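Local coordinates for protein PtLCIB4 H88A mutant (Phaeodactylum tricornutum, PDB 5B5Z) that binds zinc and probably interconverts carbon dioxide and bicarbonate as a beta-carbonic anhydrase of the LCIB family, at residues Ser60-Arg65 / Val127-Arg132; Gly86-Gly91 / Gln218-Arg223; Val116-Ser119 / Lys123-Thr126; Cys139-Ala144 / Ala183-Val188; Arg193-Thr198 / Pro210-Asp215. All blocks are in the same frame, centred on the assembly; numbering follows the deposited sequence.

Contact 1. Residues Ser60-Arg65 / Val127-Arg132; sequences SDEVTR and VARRGR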
# COMPACT_ATOMS: atom_id res chain seq x y z
N SER A 60 -0.87 -4.25 4.70
CA SER A 60 -1.79 -3.14 4.49
C SER A 60 -2.39 -2.62 5.80
O SER A 60 -2.91 -1.52 5.85
CB SER A 60 -2.87 -3.61 3.53
OG SER A 60 -3.29 -4.91 3.87
N ASP A 61 -2.34 -3.44 6.86
CA ASP A 61 -2.79 -3.04 8.21
C ASP A 61 -2.26 -1.66 8.64
O ASP A 61 -1.07 -1.36 8.46
CB ASP A 61 -2.33 -4.14 9.18
CG ASP A 61 -3.02 -4.08 10.54
OD1 ASP A 61 -3.38 -2.97 11.01
OD2 ASP A 61 -3.14 -5.17 11.16
N GLU A 62 -3.13 -0.81 9.20
CA GLU A 62 -2.72 0.53 9.65
C GLU A 62 -1.58 0.49 10.67
O GLU A 62 -0.80 1.43 10.76
CB GLU A 62 -3.90 1.30 10.26
CG GLU A 62 -4.57 0.63 11.46
CD GLU A 62 -3.91 0.95 12.80
OE1 GLU A 62 -4.28 0.30 13.81
OE2 GLU A 62 -3.04 1.84 12.85
N VAL A 63 -1.46 -0.59 11.43
CA VAL A 63 -0.43 -0.63 12.47
C VAL A 63 1.00 -0.69 11.91
O VAL A 63 1.96 -0.51 12.66
CB VAL A 63 -0.62 -1.83 13.44
CG1 VAL A 63 -1.96 -1.72 14.14
CG2 VAL A 63 -0.48 -3.17 12.72
N THR A 64 1.15 -0.93 10.61
CA THR A 64 2.49 -1.02 10.06
C THR A 64 3.01 0.35 9.60
O THR A 64 4.20 0.50 9.33
CB THR A 64 2.56 -2.04 8.89
OG1 THR A 64 1.80 -1.53 7.79
CG2 THR A 64 2.00 -3.40 9.30
N ARG A 65 2.13 1.35 9.55
CA ARG A 65 2.51 2.68 9.08
C ARG A 65 3.68 3.37 9.82
O ARG A 65 4.46 4.07 9.17
CB ARG A 65 1.30 3.63 9.10
CG ARG A 65 0.08 3.22 8.23
CD ARG A 65 0.29 3.32 6.73
NE ARG A 65 0.91 2.12 6.19
CZ ARG A 65 0.25 1.00 5.90
NH1 ARG A 65 0.91 -0.05 5.42
NH2 ARG A 65 -1.07 0.93 6.10
N VAL A 127 -2.96 -7.00 19.34
CA VAL A 127 -2.51 -5.74 19.93
C VAL A 127 -3.69 -4.78 19.99
O VAL A 127 -4.60 -4.83 19.15
CB VAL A 127 -1.32 -5.13 19.15
CG1 VAL A 127 -1.75 -4.65 17.76
CG2 VAL A 127 -0.67 -4.01 19.96
N ALA A 128 -3.71 -3.95 21.03
CA ALA A 128 -4.80 -3.01 21.21
C ALA A 128 -4.84 -2.04 20.04
O ALA A 128 -3.80 -1.62 19.54
CB ALA A 128 -4.65 -2.26 22.54
N ARG A 129 -6.06 -1.73 19.60
CA ARG A 129 -6.27 -0.78 18.51
C ARG A 129 -7.04 0.44 18.99
O ARG A 129 -7.91 0.33 19.85
CB ARG A 129 -7.00 -1.46 17.36
CG ARG A 129 -6.17 -2.52 16.65
CD ARG A 129 -6.91 -3.09 15.45
NE ARG A 129 -6.20 -4.25 14.90
CZ ARG A 129 -5.34 -4.19 13.89
NH1 ARG A 129 -5.10 -3.04 13.30
NH2 ARG A 129 -4.73 -5.29 13.46
N ARG A 130 -6.71 1.60 18.43
CA ARG A 130 -7.32 2.87 18.82
C ARG A 130 -8.85 2.79 18.82
O ARG A 130 -9.46 2.30 17.87
CB ARG A 130 -6.84 3.99 17.89
CG ARG A 130 -7.57 5.32 18.08
CD ARG A 130 -6.98 6.42 17.21
NE ARG A 130 -7.02 6.12 15.77
CZ ARG A 130 -8.09 6.30 15.00
NH1 ARG A 130 -9.22 6.75 15.53
NH2 ARG A 130 -8.04 6.02 13.71
N GLY A 131 -9.46 3.24 19.91
CA GLY A 131 -10.91 3.31 20.00
C GLY A 131 -11.63 1.99 20.10
O GLY A 131 -12.86 1.94 19.99
N ARG A 132 -10.89 0.90 20.31
CA ARG A 132 -11.49 -0.42 20.39
C ARG A 132 -11.23 -1.11 21.71
O ARG A 132 -10.13 -1.06 22.24
CB ARG A 132 -10.97 -1.31 19.26
CG ARG A 132 -11.49 -0.92 17.90
CD ARG A 132 -11.32 -2.06 16.94
NE ARG A 132 -12.49 -2.17 16.09
CZ ARG A 132 -13.37 -3.16 16.16
NH1 ARG A 132 -13.20 -4.15 17.03
NH2 ARG A 132 -14.41 -3.16 15.35
O HOH W 1 -4.38 1.37 16.54
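R129 reaches across to D61 and shows how one long side chain can tie two loops together. From CB, which does not itself point at the other segment, CG goes anti to the carbonyl carbon (chi1 -68°), and the chain runs extended to NE, which gives its hydrogen to the backbone O of G135. Beyond NE, CZ faces the D61 carboxylate end-on. NH1 donates to D61 OD1 at 2.9 Å and NH2 to D61 OD2 at 2.8 Å, each bond almost straight and each on a syn lone pair, which holds the two flat groups nearly coplanar, 15° apart. This pairing recalls the aspartate-arginine dyad of beta-carbonic anhydrases, and D61 lies beside the zinc ligand H115; here the arginine comes from the loop after strand 107-117. NH1 also has E62 OE1 obliquely at 3.5 Å, a longer salt bridge, while V63 CG1 comes equally near the same nitrogen. D61 OD1 takes a second hydrogen from V63 N (3.1 Å), an Asx turn that steadies the carboxylate. With an alanine in place of D61, the R129 guanidinium would probably lose its two-pronged mate and be freer to turn, and V63 N would lose its acceptor. E62 OE2 pairs with K77 of the second subunit, and a water 2.9 Å from E62 OE1 links that oxygen to R130 N.

Contact 2. Residues Gly86-Gly91 / Gln218-Arg223; sequences GFPFGG and QKLVTR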
# COMPACT_ATOMS: atom_id res chain seq x y z
N GLY A 86 1.93 -8.44 4.09
CA GLY A 86 3.21 -7.86 3.70
C GLY A 86 3.90 -8.49 2.49
O GLY A 86 5.02 -8.10 2.15
N PHE A 87 3.26 -9.45 1.84
CA PHE A 87 3.81 -10.01 0.60
C PHE A 87 3.89 -8.97 -0.50
O PHE A 87 3.04 -8.10 -0.58
CB PHE A 87 2.97 -11.19 0.13
CG PHE A 87 3.15 -12.42 0.98
CD1 PHE A 87 4.19 -13.30 0.72
CD2 PHE A 87 2.31 -12.66 2.05
CE1 PHE A 87 4.36 -14.43 1.52
CE2 PHE A 87 2.48 -13.78 2.84
CZ PHE A 87 3.51 -14.67 2.57
N PRO A 88 4.93 -9.06 -1.36
CA PRO A 88 5.17 -8.08 -2.43
C PRO A 88 4.24 -8.28 -3.62
O PRO A 88 4.66 -8.62 -4.72
CB PRO A 88 6.64 -8.35 -2.82
CG PRO A 88 6.85 -9.81 -2.50
CD PRO A 88 6.04 -10.02 -1.23
N PHE A 89 2.96 -8.02 -3.40
CA PHE A 89 1.95 -8.24 -4.41
C PHE A 89 2.09 -7.33 -5.64
O PHE A 89 1.54 -7.64 -6.68
CB PHE A 89 0.56 -8.11 -3.79
CG PHE A 89 0.18 -9.28 -2.94
CD1 PHE A 89 0.03 -10.53 -3.52
CD2 PHE A 89 0.01 -9.16 -1.58
CE1 PHE A 89 -0.32 -11.63 -2.76
CE2 PHE A 89 -0.34 -10.26 -0.81
CZ PHE A 89 -0.49 -11.49 -1.41
N GLY A 90 2.83 -6.23 -5.51
CA GLY A 90 3.11 -5.38 -6.66
C GLY A 90 3.84 -6.17 -7.75
O GLY A 90 3.73 -5.86 -8.93
N GLY A 91 4.59 -7.18 -7.33
CA GLY A 91 5.22 -8.10 -8.27
C GLY A 91 6.24 -7.48 -9.20
O GLY A 91 6.81 -6.44 -8.90
N GLN A 218 10.61 -13.81 2.03
CA GLN A 218 12.00 -13.66 1.63
C GLN A 218 12.23 -14.39 0.30
O GLN A 218 12.93 -13.89 -0.58
CB GLN A 218 12.94 -14.16 2.74
CG GLN A 218 14.41 -14.19 2.33
CD GLN A 218 14.79 -15.52 1.71
OE1 GLN A 218 14.49 -16.58 2.25
NE2 GLN A 218 15.44 -15.47 0.55
N LYS A 219 11.61 -15.55 0.16
CA LYS A 219 11.72 -16.30 -1.10
C LYS A 219 11.11 -15.55 -2.28
O LYS A 219 11.68 -15.52 -3.38
CB LYS A 219 11.04 -17.67 -0.95
CG LYS A 219 11.72 -18.60 0.03
CD LYS A 219 11.03 -19.96 0.07
CE LYS A 219 11.40 -20.75 1.30
NZ LYS A 219 10.40 -21.84 1.54
N LEU A 220 9.94 -14.95 -2.07
CA LEU A 220 9.27 -14.23 -3.15
C LEU A 220 10.02 -12.95 -3.51
O LEU A 220 10.17 -12.62 -4.69
CB LEU A 220 7.82 -13.92 -2.76
CG LEU A 220 6.95 -13.23 -3.81
CD1 LEU A 220 6.91 -14.02 -5.09
CD2 LEU A 220 5.51 -13.03 -3.30
N VAL A 221 10.48 -12.22 -2.49
CA VAL A 221 11.26 -11.00 -2.74
C VAL A 221 12.53 -11.34 -3.54
O VAL A 221 12.85 -10.67 -4.53
CB VAL A 221 11.62 -10.30 -1.43
CG1 VAL A 221 12.65 -9.17 -1.67
CG2 VAL A 221 10.34 -9.76 -0.79
N THR A 222 13.23 -12.38 -3.11
CA THR A 222 14.42 -12.82 -3.84
C THR A 222 14.09 -13.16 -5.30
O THR A 222 14.81 -12.75 -6.20
CB THR A 222 15.05 -14.03 -3.16
OG1 THR A 222 15.56 -13.64 -1.87
CG2 THR A 222 16.21 -14.59 -4.02
N ARG A 223 12.99 -13.87 -5.53
CA ARG A 223 12.58 -14.19 -6.89
C ARG A 223 12.31 -12.93 -7.73
O ARG A 223 12.74 -12.83 -8.88
CB ARG A 223 11.33 -15.09 -6.89
CG ARG A 223 10.85 -15.47 -8.30
CD ARG A 223 9.77 -16.54 -8.25
NE ARG A 223 10.32 -17.82 -7.81
CZ ARG A 223 9.57 -18.87 -7.49
NH1 ARG A 223 8.24 -18.78 -7.56
NH2 ARG A 223 10.13 -20.00 -7.11
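P88 presses its ring against L220 and V221, a small example of a rigid turn residue packing on a helix. The pyrrolidine has its CG puckered endo, and CG does most of the touching: it lies 3.6 Å from L220 CD2 and 3.9 Å from V221 CG2, so that one ring atom touches two successive residues of the helix. L220 owes its reach to an anti first torsion, CG opposite the backbone N (chi1 -177°), and CD2 continues the extended line, anti to CA, to end against P88 CG and CD, while CD1 is the branch that turns off (chi2 56°); the two side chains cross obliquely. V221 offers the other flank with CG2, the methyl beside its backbone N. An inverse gamma turn centred on P88 brings F89 N within 2.8 Å of F87 O, and a type I turn follows from P88 to G91, closed by G91 N on P88 O. In this alpha/beta fold helix 205-228 packs against both the loop after strand 79-80 and strand 107-117, for V221 also rests on L110 and Y112. The F87 ring, from the loop, packs toward the preceding turns of helix 205-228, against V213, A216 and Q217, and its CD1 lies 4.2 Å from L220 CD2. M191 of helix 183-192 touches both F87 and L220, and L181 of the second subunit packs on L220.

Contact 3. Residues Val116-Ser119 / Lys123-Thr126; sequences VGVS and KWGT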
# COMPACT_ATOMS: atom_id res chain seq x y z
N VAL A 116 3.56 -8.74 13.54
CA VAL A 116 2.83 -9.44 14.59
C VAL A 116 2.58 -8.49 15.75
O VAL A 116 3.45 -7.69 16.08
CB VAL A 116 3.59 -10.70 15.06
CG1 VAL A 116 4.97 -10.33 15.62
CG2 VAL A 116 2.77 -11.46 16.08
N GLY A 117 1.39 -8.55 16.32
CA GLY A 117 1.06 -7.77 17.50
C GLY A 117 1.48 -8.47 18.77
O GLY A 117 1.49 -9.70 18.84
N VAL A 118 1.87 -7.69 19.77
CA VAL A 118 2.11 -8.25 21.09
C VAL A 118 1.40 -7.32 22.08
O VAL A 118 1.51 -6.10 21.97
CB VAL A 118 3.61 -8.40 21.41
CG1 VAL A 118 4.34 -7.06 21.36
CG2 VAL A 118 3.79 -9.10 22.77
N SER A 119 0.64 -7.89 23.00
CA SER A 119 -0.27 -7.10 23.82
C SER A 119 0.41 -6.59 25.08
O SER A 119 1.56 -6.92 25.37
CB SER A 119 -1.51 -7.91 24.20
OG SER A 119 -1.19 -8.93 25.13
N LYS A 123 0.94 -11.22 25.14
CA LYS A 123 0.33 -12.25 24.29
C LYS A 123 0.60 -11.92 22.82
O LYS A 123 0.37 -10.79 22.38
CB LYS A 123 -1.17 -12.34 24.57
CG LYS A 123 -1.94 -13.28 23.65
CD LYS A 123 -3.42 -13.36 24.05
CE LYS A 123 -4.14 -14.53 23.37
NZ LYS A 123 -4.15 -15.76 24.21
N TRP A 124 1.08 -12.90 22.06
CA TRP A 124 1.40 -12.69 20.64
C TRP A 124 0.18 -12.84 19.74
O TRP A 124 -0.75 -13.59 20.05
CB TRP A 124 2.49 -13.68 20.19
CG TRP A 124 3.81 -13.43 20.83
CD1 TRP A 124 4.34 -14.08 21.91
CD2 TRP A 124 4.77 -12.43 20.45
NE1 TRP A 124 5.57 -13.55 22.22
CE2 TRP A 124 5.86 -12.54 21.33
CE3 TRP A 124 4.81 -11.46 19.43
CZ2 TRP A 124 6.98 -11.71 21.24
CZ3 TRP A 124 5.91 -10.65 19.34
CH2 TRP A 124 6.99 -10.78 20.24
N GLY A 125 0.17 -12.13 18.62
CA GLY A 125 -0.88 -12.29 17.63
C GLY A 125 -2.04 -11.34 17.80
O GLY A 125 -3.06 -11.48 17.14
N THR A 126 -1.88 -10.37 18.71
CA THR A 126 -2.92 -9.39 18.97
C THR A 126 -2.30 -8.12 19.56
O THR A 126 -1.25 -8.16 20.20
CB THR A 126 -4.00 -9.95 19.93
OG1 THR A 126 -5.08 -9.01 20.04
CG2 THR A 126 -3.43 -10.25 21.32
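V118 lies over one face of the W124 indole, the two side chains running side by side in the same direction. Its CB stands 4.1 Å from the centre of the six-membered ring, 23° off the ring normal, a CH-pi contact, and CG2 also sits above the ring plane. V116 approaches the same ring differently, its CG1 coming obliquely to CZ3 at 3.9 Å. Elsewhere the indole meets the F25 ring, their planes about 80° apart. Backbone bonds set these positions: G125 N donates to G117 O (2.8 Å), and S119 N donates to K123 O (3.0 Å). S119 turns its OG between its own backbone N and carbonyl carbon (chi1 70°), where it accepts from E121 N, as in an ST turn, and across the contact from K123 N at 3.1 Å. An alanine here would leave those two amides without their side-chain acceptor and would probably let the turn shift. V118 and W124 form a non-hydrogen-bonded antiparallel pair, and the convergence of G125 N and, weakly, T126 N on G117 O is consistent with a beta bulge. The whole is a hairpin-like turn-back, with a single bridge, at the C-terminal end of strand 107-117 of the central sheet.

Contact 4. Residues Cys139-Ala144 / Ala183-Val188; sequences CGSAVA and AQQGYV. With ZN (zinc ion), chain C.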
# COMPACT_ATOMS: atom_id res chain seq x y z
N CYS A 139 -0.91 -10.33 12.89
CA CYS A 139 -1.48 -9.99 11.59
C CYS A 139 -2.79 -10.73 11.27
O CYS A 139 -2.79 -11.94 11.18
CB CYS A 139 -0.41 -10.32 10.56
SG CYS A 139 -0.91 -10.03 8.82
N GLY A 140 -3.89 -10.01 11.06
CA GLY A 140 -5.17 -10.64 10.75
C GLY A 140 -5.15 -11.57 9.55
O GLY A 140 -5.66 -12.70 9.60
N SER A 141 -4.55 -11.11 8.46
CA SER A 141 -4.44 -11.90 7.25
C SER A 141 -3.67 -13.20 7.48
O SER A 141 -4.12 -14.26 7.07
CB SER A 141 -3.77 -11.08 6.14
OG SER A 141 -3.39 -11.91 5.05
N ALA A 142 -2.50 -13.10 8.10
CA ALA A 142 -1.68 -14.29 8.32
C ALA A 142 -2.39 -15.28 9.26
O ALA A 142 -2.33 -16.49 9.05
CB ALA A 142 -0.33 -13.91 8.88
N VAL A 143 -3.05 -14.76 10.29
CA VAL A 143 -3.71 -15.64 11.26
C VAL A 143 -4.86 -16.41 10.61
O VAL A 143 -4.99 -17.62 10.82
CB VAL A 143 -4.22 -14.84 12.48
CG1 VAL A 143 -5.18 -15.69 13.32
CG2 VAL A 143 -3.05 -14.37 13.34
N ALA A 144 -5.65 -15.72 9.79
CA ALA A 144 -6.73 -16.37 9.05
C ALA A 144 -6.18 -17.43 8.08
O ALA A 144 -6.74 -18.54 7.97
CB ALA A 144 -7.55 -15.32 8.27
N ALA A 183 -8.43 -12.23 -4.19
CA ALA A 183 -7.29 -12.99 -4.68
C ALA A 183 -6.06 -12.93 -3.77
O ALA A 183 -5.33 -13.91 -3.64
CB ALA A 183 -6.92 -12.54 -6.08
N GLN A 184 -5.81 -11.78 -3.14
CA GLN A 184 -4.65 -11.68 -2.26
C GLN A 184 -4.67 -12.67 -1.10
O GLN A 184 -3.67 -13.31 -0.80
CB GLN A 184 -4.52 -10.25 -1.70
CG GLN A 184 -3.41 -9.50 -2.40
CD GLN A 184 -3.21 -8.07 -1.95
OE1 GLN A 184 -3.35 -7.72 -0.78
NE2 GLN A 184 -2.85 -7.23 -2.91
N GLN A 185 -5.81 -12.80 -0.44
CA GLN A 185 -5.85 -13.69 0.70
C GLN A 185 -5.65 -15.13 0.24
O GLN A 185 -5.08 -15.93 0.96
CB GLN A 185 -7.16 -13.54 1.48
CG GLN A 185 -7.21 -14.36 2.77
CD GLN A 185 -6.16 -13.96 3.80
OE1 GLN A 185 -5.50 -12.93 3.66
NE2 GLN A 185 -6.01 -14.78 4.83
N GLY A 186 -6.10 -15.44 -0.97
CA GLY A 186 -5.89 -16.76 -1.54
C GLY A 186 -4.41 -17.00 -1.76
O GLY A 186 -3.91 -18.10 -1.51
N TYR A 187 -3.71 -15.97 -2.21
CA TYR A 187 -2.27 -16.06 -2.39
C TYR A 187 -1.56 -16.25 -1.05
O TYR A 187 -0.57 -16.98 -0.95
CB TYR A 187 -1.73 -14.82 -3.11
CG TYR A 187 -2.06 -14.72 -4.59
CD1 TYR A 187 -1.98 -15.84 -5.42
CD2 TYR A 187 -2.46 -13.52 -5.16
CE1 TYR A 187 -2.28 -15.75 -6.78
CE2 TYR A 187 -2.77 -13.42 -6.51
CZ TYR A 187 -2.68 -14.54 -7.31
OH TYR A 187 -2.98 -14.44 -8.65
N VAL A 188 -2.04 -15.57 -0.00
CA VAL A 188 -1.42 -15.73 1.32
C VAL A 188 -1.57 -17.17 1.80
O VAL A 188 -0.61 -17.77 2.31
CB VAL A 188 -2.03 -14.76 2.36
CG1 VAL A 188 -1.49 -15.04 3.76
CG2 VAL A 188 -1.79 -13.31 1.93
ZN ZN C . -1.21 -7.75 8.72
O HOH W 2 -2.77 -7.35 9.76
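S141 and Q185 clasp each other through two hydrogen bonds, an economical way of satisfying polar groups between packed helices. The S141 hydroxyl donates to Q185 OE1 at 2.7 Å, in the carbonyl plane and on a lone pair, while Q185 NE2 returns a nearly straight bond (174°) to the backbone O of S141 at 3.0 Å. Both ends of the amide are therefore used, which fixes its flip. A bend at chi2 (63°) brings the carboxamide there. V188 CG2 lies 3.8 Å from S141 OG, and A144 CB equally near Q185 NE2. The two helical segments cross at -57°.

Two residues before S141, C139 takes the N-cap position of helix 140-154. Its SG accepts from A142 N at 3.5 Å and binds zinc at 2.3 Å, with C59, H115 and a water 1.9 Å from the metal completing the four ligands. That water also accepts a weak bond from G140 N. The sulfur sits where this amide bond and the helix start would probably help to stabilise a thiolate ligand. A zinc ion with two cysteines, a histidine and a bound water is the centre expected of a beta-carbonic anhydrase, consistent with water being the group activated for attack on carbon dioxide.

Contact 5. Residues Arg193-Thr198 / Pro210-Asp215; sequences RPYAAT and PVSVYD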
# COMPACT_ATOMS: atom_id res chain seq x y z
N ARG A 193 0.91 -22.47 2.80
CA ARG A 193 0.61 -23.90 2.78
C ARG A 193 1.85 -24.79 3.02
O ARG A 193 1.75 -25.77 3.75
CB ARG A 193 -0.07 -24.28 1.46
CG ARG A 193 -0.73 -25.66 1.48
CD ARG A 193 -1.80 -25.81 0.40
NE ARG A 193 -2.96 -24.94 0.64
CZ ARG A 193 -3.32 -23.94 -0.16
NH1 ARG A 193 -2.61 -23.68 -1.25
NH2 ARG A 193 -4.38 -23.20 0.13
N PRO A 194 3.03 -24.43 2.46
CA PRO A 194 4.20 -25.25 2.78
C PRO A 194 4.58 -25.30 4.26
O PRO A 194 5.29 -26.21 4.68
CB PRO A 194 5.32 -24.59 1.97
CG PRO A 194 4.64 -23.98 0.83
CD PRO A 194 3.32 -23.49 1.36
N TYR A 195 4.10 -24.33 5.03
CA TYR A 195 4.45 -24.22 6.45
C TYR A 195 3.39 -24.81 7.37
O TYR A 195 3.43 -24.61 8.58
CB TYR A 195 4.68 -22.75 6.81
CG TYR A 195 5.76 -22.11 5.98
CD1 TYR A 195 5.47 -21.55 4.74
CD2 TYR A 195 7.07 -22.08 6.43
CE1 TYR A 195 6.46 -20.99 3.96
CE2 TYR A 195 8.07 -21.52 5.66
CZ TYR A 195 7.76 -20.97 4.43
OH TYR A 195 8.75 -20.41 3.66
N ALA A 196 2.44 -25.56 6.81
CA ALA A 196 1.32 -26.05 7.61
C ALA A 196 1.75 -26.98 8.75
O ALA A 196 1.24 -26.87 9.87
CB ALA A 196 0.31 -26.76 6.71
N ALA A 197 2.68 -27.90 8.49
CA ALA A 197 3.18 -28.79 9.53
C ALA A 197 3.85 -27.99 10.65
O ALA A 197 3.55 -28.20 11.83
CB ALA A 197 4.15 -29.81 8.95
N THR A 198 4.73 -27.07 10.27
CA THR A 198 5.43 -26.23 11.24
C THR A 198 4.46 -25.50 12.15
O THR A 198 4.63 -25.44 13.37
CB THR A 198 6.32 -25.18 10.54
OG1 THR A 198 7.26 -25.84 9.69
CG2 THR A 198 7.05 -24.32 11.56
N PRO A 210 4.68 -15.30 12.38
CA PRO A 210 5.42 -14.24 11.64
C PRO A 210 6.76 -14.68 11.09
O PRO A 210 7.25 -14.12 10.10
CB PRO A 210 5.61 -13.14 12.69
CG PRO A 210 5.42 -13.86 14.03
CD PRO A 210 4.35 -14.87 13.75
N VAL A 211 7.37 -15.69 11.70
CA VAL A 211 8.64 -16.17 11.18
C VAL A 211 8.41 -16.95 9.89
O VAL A 211 9.14 -16.77 8.92
CB VAL A 211 9.38 -17.04 12.21
CG1 VAL A 211 10.65 -17.58 11.61
CG2 VAL A 211 9.69 -16.23 13.44
N SER A 212 7.38 -17.80 9.86
CA SER A 212 7.01 -18.51 8.64
C SER A 212 6.62 -17.55 7.52
O SER A 212 6.98 -17.73 6.37
CB SER A 212 5.86 -19.48 8.91
OG SER A 212 6.24 -20.44 9.89
N VAL A 213 5.85 -16.51 7.86
CA VAL A 213 5.47 -15.53 6.85
C VAL A 213 6.70 -14.82 6.29
O VAL A 213 6.81 -14.64 5.08
CB VAL A 213 4.49 -14.50 7.43
CG1 VAL A 213 4.19 -13.40 6.41
CG2 VAL A 213 3.19 -15.22 7.83
N TYR A 214 7.62 -14.44 7.17
CA TYR A 214 8.83 -13.79 6.70
C TYR A 214 9.60 -14.72 5.76
O TYR A 214 10.10 -14.29 4.73
CB TYR A 214 9.74 -13.35 7.86
CG TYR A 214 11.13 -13.06 7.33
CD1 TYR A 214 11.38 -11.87 6.66
CD2 TYR A 214 12.15 -14.00 7.41
CE1 TYR A 214 12.60 -11.61 6.12
CE2 TYR A 214 13.39 -13.74 6.86
CZ TYR A 214 13.59 -12.54 6.22
OH TYR A 214 14.82 -12.25 5.66
N ASP A 215 9.71 -16.00 6.13
CA ASP A 215 10.43 -16.95 5.27
C ASP A 215 9.82 -17.03 3.89
O ASP A 215 10.54 -17.07 2.88
CB ASP A 215 10.48 -18.35 5.89
CG ASP A 215 11.44 -19.27 5.13
OD1 ASP A 215 12.67 -19.01 5.18
OD2 ASP A 215 10.99 -20.24 4.49
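Y195 and S212 mark the nearest approach of the two backbones, their CA atoms 6.6 Å apart. Around Y195 the chain changes form: a 3-10 turn at R193 and P194 ends with A196 N bonded to R193 O, and Y195 occupies the N-cap position of helix 196-201. Opposite it, helix 205-228 kinks at P210 and V211 and then runs regularly. S212 and D215, a turn apart, direct their CB atoms toward the tyrosine.

The Y195 side chain has a first torsion of -58°, which swings the ring away from its own carbonyl and lays it along helix 205-228. S212 CB touches CD2 at 3.8 Å, and the backbone O of S212 sits above one face of the ring, offset toward the rim. The contact packs two consecutive helices, 196-201 and 205-228, joined by a short link, with the sheet beyond helix 205-228: Y214 packs on I244, R259 and R260, and P210 on V116. At the other end of the ring, D215 OD2 meets the edge in the ring plane, and Y195 OH donates to it. The bond measures 2.4 Å, very short, and its exact length is doubtful. Ring and carboxylate planes are 80° apart and the side chains cross at about a right angle. K219 NZ also hydrogen-bonds Y195 OH and makes a long, weak ion pair with D215. T198 CG2 brushes S212 OG at 4.3 Å.

How the contacts relate
From the N terminus the chain first meets 60-65, after strand 52-57, then 86-91, after strand 79-80. Strand 107-117 ends in contact 3, which closes a loop of three residues, and 127-132 then closes contact 1, so contact 3 lies within it and V127 packs on G117 and V118. Contact 2 opened inside contact 1 and closes last, on helix 205-228; the two therefore cross. Contact 4, between helices 140-154 and 183-192, and contact 5, between helices 196-201 and 205-228, come in series inside the span of contact 2, as does contact 3. A142 on V213 joins contacts 4 and 5, V116 on P210 links 3 and 5, and F89 on Q184 joins 2 and 4.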